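Local coordinates for Cg10997-pa (PDB 2YV7), which might pass from a soluble, glutathione-transferase-like form into membranes and form chloride channels whose activity depends on pH, at residues 83-88 / 98-103; 21-26 / 87-92; 48-53 / 106-111; 25-30 / 61-66. One frame throughout, in Å; residues are numbered along the deposited sequence.

Interaction 1 (83-88 / 98-103). With CA (calcium ion), chain B.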
# COMPACT_ATOMS: atom_id res chain seq x y z
N HIS A 83 8.03 15.34 -3.39
CA HIS A 83 6.83 14.61 -3.79
C HIS A 83 6.09 13.98 -2.60
O HIS A 83 6.74 13.57 -1.63
CB HIS A 83 7.23 13.49 -4.74
CG HIS A 83 7.49 13.95 -6.13
ND1 HIS A 83 8.68 14.54 -6.51
CD2 HIS A 83 6.71 13.94 -7.24
CE1 HIS A 83 8.63 14.85 -7.79
NE2 HIS A 83 7.45 14.50 -8.26
N PRO A 84 4.75 13.88 -2.69
CA PRO A 84 4.01 13.09 -1.70
C PRO A 84 4.57 11.66 -1.61
O PRO A 84 5.26 11.21 -2.55
CB PRO A 84 2.56 13.16 -2.21
CG PRO A 84 2.55 14.53 -2.92
CD PRO A 84 3.83 14.50 -3.67
N PRO A 85 4.35 10.97 -0.48
CA PRO A 85 3.60 11.48 0.65
C PRO A 85 4.45 12.42 1.49
O PRO A 85 5.68 12.35 1.49
CB PRO A 85 3.32 10.24 1.49
CG PRO A 85 4.44 9.32 1.16
CD PRO A 85 4.82 9.58 -0.26
N ILE A 86 3.74 13.26 2.21
CA ILE A 86 4.31 14.20 3.17
C ILE A 86 3.44 14.10 4.38
O ILE A 86 2.21 14.12 4.28
CB ILE A 86 4.27 15.65 2.59
CG1 ILE A 86 5.28 15.78 1.45
CG2 ILE A 86 4.49 16.67 3.76
CD1 ILE A 86 4.98 16.91 0.43
N LEU A 87 4.06 14.00 5.58
CA LEU A 87 3.29 13.81 6.81
C LEU A 87 3.40 15.11 7.66
O LEU A 87 4.50 15.58 7.88
CB LEU A 87 3.80 12.62 7.62
CG LEU A 87 3.19 12.23 8.96
CD1 LEU A 87 3.57 10.83 9.37
CD2 LEU A 87 3.60 13.17 10.13
N ILE A 88 2.26 15.67 8.03
CA ILE A 88 2.26 16.97 8.77
C ILE A 88 1.68 16.70 10.14
O ILE A 88 0.53 16.25 10.27
CB ILE A 88 1.50 18.13 8.04
CG1 ILE A 88 1.97 18.29 6.59
CG2 ILE A 88 1.70 19.47 8.82
CD1 ILE A 88 1.25 19.41 5.83
N GLU A 98 11.62 7.65 4.31
CA GLU A 98 12.26 6.94 5.42
C GLU A 98 12.05 7.66 6.74
O GLU A 98 11.89 7.00 7.79
CB GLU A 98 13.76 6.71 5.18
CG GLU A 98 14.36 5.66 6.12
CD GLU A 98 15.78 5.25 5.76
OE1 GLU A 98 16.25 5.57 4.64
OE2 GLU A 98 16.43 4.60 6.61
N LYS A 99 12.00 8.98 6.70
CA LYS A 99 11.76 9.79 7.92
C LYS A 99 10.30 9.78 8.36
O LYS A 99 10.03 9.82 9.55
CB LYS A 99 12.29 11.23 7.79
CG LYS A 99 13.75 11.30 7.36
CD LYS A 99 14.30 12.71 7.46
CE LYS A 99 15.68 12.77 6.81
NZ LYS A 99 16.39 14.02 7.19
N ILE A 100 9.36 9.69 7.40
CA ILE A 100 7.95 9.50 7.71
C ILE A 100 7.75 8.23 8.49
O ILE A 100 7.07 8.22 9.51
CB ILE A 100 7.05 9.52 6.43
CG1 ILE A 100 7.16 10.90 5.74
CG2 ILE A 100 5.61 9.12 6.77
CD1 ILE A 100 6.41 11.07 4.42
N GLU A 101 8.34 7.12 8.01
CA GLU A 101 8.29 5.85 8.80
C GLU A 101 8.81 5.99 10.20
O GLU A 101 8.14 5.61 11.18
CB GLU A 101 9.10 4.74 8.11
CG GLU A 101 8.37 4.22 6.99
CD GLU A 101 8.85 2.86 6.42
OE1 GLU A 101 9.48 2.00 7.10
OE2 GLU A 101 8.53 2.69 5.24
N ARG A 102 10.03 6.51 10.29
CA ARG A 102 10.72 6.70 11.54
C ARG A 102 9.86 7.55 12.45
O ARG A 102 9.71 7.22 13.61
CB ARG A 102 12.11 7.32 11.28
CG ARG A 102 13.18 6.99 12.31
CD ARG A 102 14.59 7.13 11.69
NE ARG A 102 15.62 6.48 12.51
CZ ARG A 102 16.63 7.11 13.14
NH1 ARG A 102 16.78 8.43 13.04
NH2 ARG A 102 17.50 6.40 13.86
N HIS A 103 9.24 8.60 11.90
CA HIS A 103 8.35 9.48 12.70
C HIS A 103 7.11 8.76 13.21
O HIS A 103 6.73 8.91 14.37
CB HIS A 103 7.94 10.71 11.90
CG HIS A 103 7.27 11.76 12.72
ND1 HIS A 103 5.91 11.78 12.93
CD2 HIS A 103 7.78 12.80 13.42
CE1 HIS A 103 5.60 12.81 13.69
NE2 HIS A 103 6.72 13.44 14.01
CA CA B . 7.93 12.08 0.21
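The imidazole of His103 and the pyrrolidine ring of Pro85 mark the two ends of this contact, and each takes a single aliphatic neighbour from across it. Leu87 brings CD2 against the imidazole obliquely, its side chain crossing that of the histidine at about a right angle; at the other end the rim of the proline ring, at CG, lies 4.2 Å from CD1 of Ile100. The setting is the thioredoxin-like half of a GST fold: strand 86-89 follows the cis-proline turn, Pro85 being joined to Pro84 by a cis peptide, and helix 97-107 packs across it; the axes of segments 86-88 and 98-103 approach to 8.8 Å at an angle of 37°. Ile100 fills the middle. Its CG1 stands anti to the carbonyl carbon and the chain runs on extended (chi2 177°), which sends CD1 toward the proline turn, while CG2 turns to Leu87 and meets CD1 of that residue at 3.7 Å. The two side chains slide past one another in opposite senses, and Tyr46 and Ile94 also touch Ile100. An alanine here would remove both CG2 and CD1 and would probably loosen the seating of the helix on Leu87 and on the turn. That turn carries a calcium ion, bound by the backbone oxygens of His83 (O at 2.6 Å), Pro85 and Leu95, with Asn97 also part of the site. Pro85 O does double duty, with calcium at 2.6 Å and the CD1 methyl of Ile100 only 3.3 Å away.

Interaction 2 (21-26 / 87-92)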
# COMPACT_ATOMS: atom_id res chain seq x y z
N PRO A 21 -4.00 14.04 18.80
CA PRO A 21 -3.35 14.75 17.69
C PRO A 21 -4.02 14.54 16.34
O PRO A 21 -4.48 13.44 16.01
CB PRO A 21 -1.97 14.11 17.64
CG PRO A 21 -1.76 13.52 18.96
CD PRO A 21 -3.09 13.09 19.45
N GLU A 22 -4.08 15.60 15.54
CA GLU A 22 -4.51 15.43 14.16
C GLU A 22 -3.30 15.27 13.27
O GLU A 22 -2.46 16.16 13.19
CB GLU A 22 -5.40 16.58 13.68
CG GLU A 22 -5.20 16.92 12.21
CD GLU A 22 -6.46 17.35 11.51
OE1 GLU A 22 -7.50 16.65 11.65
OE2 GLU A 22 -6.41 18.39 10.80
N ILE A 23 -3.20 14.13 12.59
CA ILE A 23 -2.13 13.96 11.60
C ILE A 23 -2.71 14.19 10.22
O ILE A 23 -3.80 13.70 9.93
CB ILE A 23 -1.47 12.55 11.71
CG1 ILE A 23 -1.12 12.24 13.17
CG2 ILE A 23 -0.20 12.45 10.85
CD1 ILE A 23 -0.01 13.11 13.76
N GLU A 24 -1.97 14.93 9.38
CA GLU A 24 -2.35 15.18 7.99
C GLU A 24 -1.39 14.42 7.07
O GLU A 24 -0.18 14.56 7.19
CB GLU A 24 -2.32 16.66 7.64
CG GLU A 24 -2.70 16.91 6.16
CD GLU A 24 -2.81 18.40 5.75
OE1 GLU A 24 -2.32 19.30 6.48
OE2 GLU A 24 -3.36 18.65 4.66
N LEU A 25 -1.94 13.58 6.19
CA LEU A 25 -1.13 12.91 5.19
C LEU A 25 -1.44 13.50 3.80
O LEU A 25 -2.57 13.43 3.34
CB LEU A 25 -1.35 11.38 5.19
CG LEU A 25 -0.43 10.64 4.21
CD1 LEU A 25 1.04 10.75 4.61
CD2 LEU A 25 -0.92 9.16 4.17
N ILE A 26 -0.44 14.10 3.18
CA ILE A 26 -0.62 14.55 1.81
C ILE A 26 -0.28 13.42 0.85
O ILE A 26 0.81 12.85 0.92
CB ILE A 26 0.23 15.77 1.47
CG1 ILE A 26 -0.13 16.93 2.45
CG2 ILE A 26 0.00 16.18 0.06
CD1 ILE A 26 0.47 18.31 2.07
N LEU A 87 4.06 14.00 5.58
CA LEU A 87 3.29 13.81 6.81
C LEU A 87 3.40 15.11 7.66
O LEU A 87 4.50 15.58 7.88
CB LEU A 87 3.80 12.62 7.62
CG LEU A 87 3.19 12.23 8.96
CD1 LEU A 87 3.57 10.83 9.37
CD2 LEU A 87 3.60 13.17 10.13
N ILE A 88 2.26 15.67 8.03
CA ILE A 88 2.26 16.97 8.77
C ILE A 88 1.68 16.70 10.14
O ILE A 88 0.53 16.25 10.27
CB ILE A 88 1.50 18.13 8.04
CG1 ILE A 88 1.97 18.29 6.59
CG2 ILE A 88 1.70 19.47 8.82
CD1 ILE A 88 1.25 19.41 5.83
N ASP A 89 2.52 16.94 11.14
CA ASP A 89 2.21 16.67 12.55
C ASP A 89 2.34 18.03 13.29
O ASP A 89 3.45 18.49 13.54
CB ASP A 89 3.25 15.66 13.07
CG ASP A 89 3.02 15.23 14.53
OD1 ASP A 89 2.08 15.72 15.22
OD2 ASP A 89 3.81 14.38 15.00
N ASN A 90 1.20 18.68 13.59
CA ASN A 90 1.23 20.02 14.21
C ASN A 90 2.32 20.95 13.59
O ASN A 90 3.30 21.32 14.26
CB ASN A 90 1.42 19.88 15.74
CG ASN A 90 0.62 20.91 16.54
OD1 ASN A 90 0.66 22.11 16.27
ND2 ASN A 90 -0.07 20.43 17.57
N GLY A 91 2.17 21.29 12.30
CA GLY A 91 3.04 22.27 11.61
C GLY A 91 4.43 21.84 11.18
O GLY A 91 5.09 22.53 10.36
N LEU A 92 4.89 20.71 11.73
CA LEU A 92 6.13 20.06 11.35
C LEU A 92 5.84 19.17 10.14
O LEU A 92 4.94 18.33 10.20
CB LEU A 92 6.61 19.21 12.52
CG LEU A 92 7.91 18.42 12.49
CD1 LEU A 92 9.14 19.33 12.58
CD2 LEU A 92 7.87 17.45 13.67
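Two nearly straight backbone hydrogen bonds make the tight centre of this antiparallel pairing. Glu24 N donates to Ile88 O at 3.0 Å with an angle of 175° at the hydrogen, and Ile88 N returns the bond to Glu24 O at 2.8 Å; both donors lie in the plane of the carbonyl they meet. Glu24 and Ile88 thus form a hydrogen-bonded pair, with Leu25 and Leu87 as the next, non-hydrogen-bonded one. On the buried face, CG2 of Ile23 comes obliquely onto Leu87, 3.9 Å from its CG. The other branch of Ile23 is bent by its second torsion (chi2 -68°), so that CD1 lies alongside the Asp89 carboxylate, 3.6 Å from OD1.

The opposite face is more open to solvent. There the extended chain of Glu24 runs beside Ile88 in the same direction, OE1 resting 3.6 Å from the CD1 methyl, while OE2 is hydrogen-bonded to Thr64 OG1. Ile26 adds its CD1 obliquely, 4.0 Å from Ile88 CD1. Beyond Asp89 the pairing ends in an exposed type I' turn, with Asn90 and Gly91 both at positive phi and Leu92 N bonded back to Asp89 O at 3.2 Å; this is the tight turn of a beta hairpin.

Strand 22-28 lies between strands 60-66 and 86-89 in the mixed sheet of the thioredoxin-like domain. Helices 41-55 and 97-107 cover the face of Ile23, Leu25 and Leu87, through Phe47, Leu50 and Ile104 among others, whereas Phe79 from a loop lies against Ile26 and Ile88.

Interaction 3 (48-53 / 106-111)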
# COMPACT_ATOMS: atom_id res chain seq x y z
N MET A 48 -2.27 3.54 5.14
CA MET A 48 -2.70 2.38 5.89
C MET A 48 -2.18 2.42 7.35
O MET A 48 -2.95 2.11 8.24
CB MET A 48 -2.19 1.09 5.20
CG MET A 48 -3.09 0.76 4.04
SD MET A 48 -2.73 -0.88 3.32
CE MET A 48 -3.36 -1.94 4.62
N ASP A 49 -0.90 2.74 7.57
CA ASP A 49 -0.31 2.79 8.93
C ASP A 49 -1.12 3.78 9.76
O ASP A 49 -1.57 3.46 10.87
CB ASP A 49 1.14 3.26 8.86
CG ASP A 49 2.07 2.18 8.38
OD1 ASP A 49 1.74 1.02 8.64
OD2 ASP A 49 3.13 2.54 7.92
N LEU A 50 -1.36 4.94 9.17
CA LEU A 50 -2.03 6.00 9.98
C LEU A 50 -3.51 5.68 10.27
O LEU A 50 -4.06 5.98 11.34
CB LEU A 50 -1.85 7.34 9.25
CG LEU A 50 -0.42 7.88 9.29
CD1 LEU A 50 -0.20 9.00 8.20
CD2 LEU A 50 0.01 8.35 10.70
N TYR A 51 -4.17 5.06 9.30
CA TYR A 51 -5.55 4.65 9.46
C TYR A 51 -5.65 3.66 10.61
O TYR A 51 -6.59 3.75 11.43
CB TYR A 51 -6.11 4.07 8.13
CG TYR A 51 -7.61 3.89 8.16
CD1 TYR A 51 -8.18 2.82 8.86
CD2 TYR A 51 -8.47 4.83 7.53
CE1 TYR A 51 -9.53 2.67 8.94
CE2 TYR A 51 -9.84 4.67 7.58
CZ TYR A 51 -10.35 3.58 8.30
OH TYR A 51 -11.70 3.38 8.42
N LEU A 52 -4.72 2.69 10.69
CA LEU A 52 -4.75 1.72 11.76
C LEU A 52 -4.60 2.44 13.12
O LEU A 52 -5.21 2.05 14.09
CB LEU A 52 -3.62 0.69 11.61
CG LEU A 52 -3.69 -0.28 10.39
CD1 LEU A 52 -2.37 -1.04 10.24
CD2 LEU A 52 -4.87 -1.21 10.51
N LEU A 53 -3.74 3.43 13.17
CA LEU A 53 -3.47 4.19 14.43
C LEU A 53 -4.68 5.04 14.85
O LEU A 53 -5.04 5.14 16.03
CB LEU A 53 -2.24 5.05 14.26
CG LEU A 53 -0.90 4.27 14.13
CD1 LEU A 53 0.29 5.23 14.13
CD2 LEU A 53 -0.77 3.22 15.25
N LYS A 106 8.39 6.30 16.01
CA LYS A 106 8.96 6.87 17.23
C LYS A 106 8.08 7.92 17.89
O LYS A 106 7.99 7.96 19.12
CB LYS A 106 10.36 7.40 16.95
CG LYS A 106 11.33 6.26 16.61
CD LYS A 106 12.66 6.77 16.06
CE LYS A 106 13.71 5.66 16.06
NZ LYS A 106 14.11 5.25 17.45
N ASN A 107 7.39 8.74 17.09
CA ASN A 107 6.65 9.92 17.59
C ASN A 107 5.12 9.87 17.61
O ASN A 107 4.47 10.68 18.28
CB ASN A 107 7.13 11.15 16.84
CG ASN A 107 8.62 11.34 16.97
OD1 ASN A 107 9.34 11.53 15.98
ND2 ASN A 107 9.10 11.25 18.21
N ILE A 108 4.52 8.92 16.90
CA ILE A 108 3.07 8.84 16.93
C ILE A 108 2.61 7.71 17.86
O ILE A 108 3.07 6.57 17.74
CB ILE A 108 2.45 8.71 15.50
CG1 ILE A 108 2.67 10.01 14.70
CG2 ILE A 108 0.94 8.41 15.61
CD1 ILE A 108 2.53 9.87 13.19
N PRO A 109 1.71 8.04 18.82
CA PRO A 109 1.22 7.01 19.74
C PRO A 109 0.67 5.83 18.97
O PRO A 109 -0.06 6.02 18.00
CB PRO A 109 0.08 7.70 20.50
CG PRO A 109 -0.15 9.02 19.77
CD PRO A 109 1.13 9.36 19.12
N GLY A 110 1.04 4.63 19.42
CA GLY A 110 0.66 3.38 18.77
C GLY A 110 1.72 2.86 17.85
O GLY A 110 1.71 1.67 17.50
N GLY A 111 2.65 3.74 17.49
CA GLY A 111 3.63 3.53 16.42
C GLY A 111 4.60 2.40 16.68
O GLY A 111 4.91 1.63 15.77
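Leu53 and Ile108 are brought together by matching first torsions: CG of the leucine (chi1 -68°) and CG1 of the isoleucine (chi1 -67°) both stand anti to their own carbonyl carbons. With CG2 of Ile108 anti to its backbone N, the two branches of the isoleucine diverge to different leucines one helical turn apart. Its CG2 meets Leu53 CD1 at 3.6 Å, the side chains crossing obliquely, while CD1 reaches Leu50 CD2 at 3.9 Å, where they cross at about a right angle.

The second methyl of Leu53 lies over bare backbone: CD2 is 3.6 Å from the carbonyl carbon of Gly110. The chain here makes a type II turn from Ile108 to Gly111, closed by Gly111 N donating to Ile108 O at 2.9 Å, with Pro109 and Gly110 at its corner positions. Gly110 is constrained twice. Its positive phi (97°) would press a beta carbon against the preceding carbonyl oxygen, and that beta carbon would sit just 2.8 Å from Leu53 CD2. The lack of a side chain is consistent with so close an approach of the helix.

Polar atoms at the margin are tied by Thr58, whose OG1 is hydrogen-bonded to both Pro109 O and Leu53 O. Segment 48-53 lies within the stretch predicted to span the membrane after insertion, so this apolar interface would probably have to part in that change. In the soluble form the turn links helix 97-107 to helix 111-114, with Gly110 as the N-cap of the latter; Leu114 from that helix also packs on Leu53, Ile59 touches Ile108, and helix 173-193 meets helix 41-55 through Cys176 on Leu52.

Interaction 4 (25-30 / 61-66)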
# COMPACT_ATOMS: atom_id res chain seq x y z
N LEU A 25 -1.94 13.58 6.19
CA LEU A 25 -1.13 12.91 5.19
C LEU A 25 -1.44 13.50 3.80
O LEU A 25 -2.57 13.43 3.34
CB LEU A 25 -1.35 11.38 5.19
CG LEU A 25 -0.43 10.64 4.21
CD1 LEU A 25 1.04 10.75 4.61
CD2 LEU A 25 -0.92 9.16 4.17
N ILE A 26 -0.44 14.10 3.18
CA ILE A 26 -0.62 14.55 1.81
C ILE A 26 -0.28 13.42 0.85
O ILE A 26 0.81 12.85 0.92
CB ILE A 26 0.23 15.77 1.47
CG1 ILE A 26 -0.13 16.93 2.45
CG2 ILE A 26 0.00 16.18 0.06
CD1 ILE A 26 0.47 18.31 2.07
N ILE A 27 -1.20 13.14 -0.09
CA ILE A 27 -0.99 12.06 -1.09
C ILE A 27 -1.16 12.54 -2.54
O ILE A 27 -1.80 13.54 -2.78
CB ILE A 27 -1.88 10.78 -0.77
CG1 ILE A 27 -3.35 11.03 -1.10
CG2 ILE A 27 -1.60 10.27 0.63
CD1 ILE A 27 -4.32 9.81 -0.87
N LYS A 28 -0.58 11.82 -3.50
CA LYS A 28 -0.64 12.14 -4.93
C LYS A 28 -2.01 11.73 -5.43
O LYS A 28 -2.51 10.64 -5.07
CB LYS A 28 0.40 11.34 -5.70
CG LYS A 28 1.86 11.77 -5.49
CD LYS A 28 2.84 10.76 -6.10
CE LYS A 28 4.17 11.45 -6.54
NZ LYS A 28 5.22 10.51 -7.08
N ALA A 29 -2.62 12.62 -6.22
CA ALA A 29 -3.89 12.38 -6.86
C ALA A 29 -3.71 11.53 -8.09
O ALA A 29 -2.65 11.53 -8.73
CB ALA A 29 -4.54 13.69 -7.31
N SER A 30 -4.79 10.83 -8.40
CA SER A 30 -5.00 10.22 -9.68
C SER A 30 -4.62 11.17 -10.80
O SER A 30 -4.96 12.35 -10.79
CB SER A 30 -6.49 9.88 -9.80
OG SER A 30 -6.86 9.56 -11.13
N LEU A 61 -6.89 11.37 11.65
CA LEU A 61 -6.25 11.32 10.35
C LEU A 61 -7.02 12.19 9.37
O LEU A 61 -8.21 12.00 9.18
CB LEU A 61 -6.20 9.87 9.81
CG LEU A 61 -5.47 9.71 8.47
CD1 LEU A 61 -4.02 10.27 8.43
CD2 LEU A 61 -5.54 8.24 7.95
N LYS A 62 -6.29 13.08 8.71
CA LYS A 62 -6.74 13.91 7.61
C LYS A 62 -5.88 13.60 6.41
O LYS A 62 -4.65 13.73 6.46
CB LYS A 62 -6.61 15.39 7.98
CG LYS A 62 -6.79 16.44 6.89
CD LYS A 62 -6.54 17.88 7.48
CE LYS A 62 -6.66 19.02 6.45
NZ LYS A 62 -6.00 20.32 6.90
N VAL A 63 -6.53 13.17 5.33
CA VAL A 63 -5.85 12.85 4.07
C VAL A 63 -6.15 13.91 3.00
O VAL A 63 -7.31 14.15 2.66
CB VAL A 63 -6.22 11.42 3.61
CG1 VAL A 63 -5.59 11.11 2.24
CG2 VAL A 63 -5.75 10.40 4.65
N THR A 64 -5.08 14.55 2.52
CA THR A 64 -5.12 15.62 1.53
C THR A 64 -4.55 15.11 0.21
O THR A 64 -3.41 14.68 0.14
CB THR A 64 -4.27 16.83 1.95
OG1 THR A 64 -4.70 17.28 3.25
CG2 THR A 64 -4.40 17.96 0.96
N THR A 65 -5.35 15.19 -0.84
CA THR A 65 -4.93 14.74 -2.16
C THR A 65 -4.44 15.94 -3.00
O THR A 65 -5.15 16.94 -3.12
CB THR A 65 -6.11 14.00 -2.83
OG1 THR A 65 -6.63 13.03 -1.91
CG2 THR A 65 -5.66 13.27 -4.01
N VAL A 66 -3.25 15.86 -3.56
CA VAL A 66 -2.74 16.92 -4.45
C VAL A 66 -2.48 16.42 -5.88
O VAL A 66 -1.85 15.38 -6.12
CB VAL A 66 -1.46 17.63 -3.89
CG1 VAL A 66 -0.52 16.64 -3.31
CG2 VAL A 66 -0.72 18.41 -4.99
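Five backbone hydrogen bonds join these parallel strands, passing from one to the other in the usual staggered way. Ile27 is bonded through both its polar backbone atoms: its N donates to Thr64 O at 2.7 Å, and its O accepts from Val66 N at 2.8 Å. The last bond, from Ala29 N to Val66 O at 2.9 Å, differs in that its donor stands 47° above the carbonyl plane. Around the backbone, Ile27 holds CG1 in the crowded position between N and the carbonyl carbon (chi1 74°), which carries CD1 obliquely to Val63 CG1 at 3.6 Å. Ile27 CG1 itself lies 3.9 Å from Thr65 OG1. An alanine here would remove CG1 and CD1 and would probably leave Val63 and Thr65 less well packed. On this same face Thr65 CG2 is also tight against Ala29, 3.5 Å from its CA. On the other face, CG2 of Ile26 presses unusually close to Val66 CG1, 3.4 Å away. The strands are the first and last elements of a beta-alpha-beta crossover of the thioredoxin-like domain, and the connecting helix 41-55 packs over Leu25, Ile27 and Val63 with Cys43 and Phe47.

Strand 22-28 is common to interactions 2 and 4, which pair it antiparallel with 86-89 and parallel with 60-66, so their chemistry is mainly backbone hydrogen bonding, and both are only partly buried. Interactions 1 and 3 are buried and lack hydrogen bonds between their segments: methyl groups seat helix 97-107 on strand 86-89 and helix 41-55 on the turn at 108-111. Interaction 1 alone includes a metal, next to its apolar core, whereas interaction 3 has a glycine where a side chain would clash. The layers meet directly, since Leu87 CD1 from interactions 1 and 2 lies 4.1 Å from Ile108 CD1 of interaction 3, and Leu50 CD1 is 4.0 Å from Leu25 CB of interactions 2 and 4.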